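Folylpolyglutamate synthase protein FOLC (Mycobacterium tuberculosis, PDB 2VOS) probably catalyses the ATP-dependent addition of L-glutamate to dihydropteroate and of further glutamates to tetrahydrofolate, yielding dihydrofolate and folylpolyglutamates. Local coordinates at residues L53-L56 / L57-Q61. Numbering follows the deposited sequence.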
loop_
_atom_site.group_PDB
_atom_site.type_symbol
_atom_site.label_atom_id
_atom_site.label_comp_id
_atom_site.label_asym_id
_atom_site.label_seq_id
_atom_site.Cartn_x
_atom_site.Cartn_y
_atom_site.Cartn_z
ATOM N N LEU A 53 -9.518 -20.170 -13.622
ATOM C CA LEU A 53 -9.046 -20.808 -12.375
ATOM C C LEU A 53 -10.115 -20.721 -11.269
ATOM O O LEU A 53 -10.389 -21.730 -10.569
ATOM C CB LEU A 53 -7.761 -20.171 -11.912
ATOM C CG LEU A 53 -7.194 -20.788 -10.601
ATOM C CD1 LEU A 53 -7.010 -22.339 -10.681
ATOM C CD2 LEU A 53 -5.902 -20.089 -10.165
HETATM N N MSE A 54 -10.698 -19.536 -11.068
HETATM C CA MSE A 54 -11.781 -19.376 -10.075
HETATM C C MSE A 54 -12.938 -20.354 -10.388
HETATM O O MSE A 54 -13.468 -20.978 -9.487
HETATM C CB MSE A 54 -12.364 -17.966 -10.100
HETATM C CG MSE A 54 -11.551 -16.893 -9.425
HETATM SE SE MSE A 54 -10.969 -17.411 -7.596
HETATM C CE MSE A 54 -9.231 -17.508 -8.313
ATOM N N ASP A 55 -13.335 -20.492 -11.663
ATOM C CA ASP A 55 -14.337 -21.518 -11.996
ATOM C C ASP A 55 -13.979 -22.934 -11.517
ATOM O O ASP A 55 -14.814 -23.630 -10.936
ATOM C CB ASP A 55 -14.602 -21.595 -13.497
ATOM C CG ASP A 55 -15.403 -20.464 -13.967
ATOM O OD1 ASP A 55 -15.663 -19.539 -13.132
ATOM O OD2 ASP A 55 -15.771 -20.480 -15.162
ATOM N N LEU A 56 -12.773 -23.368 -11.832
ATOM C CA LEU A 56 -12.291 -24.678 -11.388
ATOM C C LEU A 56 -12.303 -24.808 -9.859
ATOM O O LEU A 56 -12.495 -25.897 -9.324
ATOM C CB LEU A 56 -10.845 -24.900 -11.873
ATOM C CG LEU A 56 -10.679 -25.200 -13.371
ATOM C CD1 LEU A 56 -9.191 -25.351 -13.710
ATOM C CD2 LEU A 56 -11.438 -26.480 -13.728
ATOM N N LEU A 57 -12.025 -23.705 -9.169
ATOM C CA LEU A 57 -11.920 -23.710 -7.678
ATOM C C LEU A 57 -13.291 -23.705 -7.055
ATOM O O LEU A 57 -13.404 -23.771 -5.823
ATOM C CB LEU A 57 -11.206 -22.457 -7.210
ATOM C CG LEU A 57 -9.728 -22.555 -6.822
ATOM C CD1 LEU A 57 -9.135 -23.883 -7.070
ATOM C CD2 LEU A 57 -8.850 -21.449 -7.347
ATOM N N GLY A 58 -14.344 -23.547 -7.856
ATOM C CA GLY A 58 -15.660 -23.375 -7.279
ATOM C C GLY A 58 -16.039 -21.915 -6.991
ATOM O O GLY A 58 -16.987 -21.663 -6.230
ATOM N N SER A 59 -15.350 -20.945 -7.600
ATOM C CA SER A 59 -15.700 -19.503 -7.394
ATOM C C SER A 59 -15.678 -19.067 -5.917
ATOM O O SER A 59 -16.604 -18.416 -5.428
ATOM C CB SER A 59 -17.055 -19.137 -8.054
ATOM O OG SER A 59 -16.957 -19.321 -9.465
ATOM N N PRO A 60 -14.598 -19.425 -5.191
ATOM C CA PRO A 60 -14.497 -19.045 -3.786
ATOM C C PRO A 60 -14.649 -17.531 -3.578
ATOM O O PRO A 60 -15.168 -17.059 -2.537
ATOM C CB PRO A 60 -13.092 -19.561 -3.407
ATOM C CG PRO A 60 -12.301 -19.528 -4.771
ATOM C CD PRO A 60 -13.371 -20.092 -5.679
ATOM N N GLN A 61 -14.223 -16.749 -4.574
ATOM C CA GLN A 61 -14.156 -15.291 -4.442
ATOM C C GLN A 61 -15.543 -14.720 -4.553
ATOM O O GLN A 61 -15.749 -13.534 -4.272
ATOM C CB GLN A 61 -13.210 -14.679 -5.501
ATOM C CG GLN A 61 -13.899 -14.380 -6.878
ATOM C CD GLN A 61 -14.210 -15.618 -7.746
ATOM O OE1 GLN A 61 -13.984 -16.727 -7.344
ATOM N NE2 GLN A 61 -14.721 -15.395 -8.959
HETATM O O HOH W 1 -16.020 -17.214 -10.735
#
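The side-chain amide of Gln61 turns one face to selenomethionine Met54, whose CB, CG and SE pass over it, CG standing 3.4 Å from Gln61 CD. The pair lies at the Schellman motif that ends helix 48-56. NE2 donates to a water at 2.9 Å, close to the amide plane, and also to the carbonyl O of Val186. Gln61 OE1, buried with no polar partner in the model, has Met54 SE above it, on the same face, at 3.1 Å. With CG wedged between backbone N and carbonyl carbon (chi1 86°) and a second bend at chi2, Gln61 folds its amide back over the helix end.

In the motif, Gly58 takes a positive phi of 89°, and two bonds run back into the last turn. Ser59 N donates to Met54 O at 2.7 Å, fairly straight though tilted from the carbonyl plane. Gly58 N reaches Asp55 O at 3.1 Å from above its carbonyl plane, 67° out of it and away from a lone pair. Leu57 N keeps the ordinary helical bond to Leu53 O, lying in the carbonyl plane, and leans only weakly on Met54 O.

On the inner side, Leu57 CD2 packs against Leu53 CG at 3.7 Å; both leucines also touch Leu130 of helix 117-140. Met54, bent at chi2 and chi3, sets SE 3.8 Å from Pro60 CG and shares Ala157 of helix 151-165 with Leu53. The helix end and the turn after it pack together on helices 117-140 and 151-165, before the chain enters strand 66-70, a parallel strand inside the eight-stranded sheet of this Mur-ligase-type enzyme. One water bridges the helix end and the turn: it accepts from Gln61 NE2, lies 2.6 Å from Ser59 OG and donates a weak, long bond to Asp55 OD1.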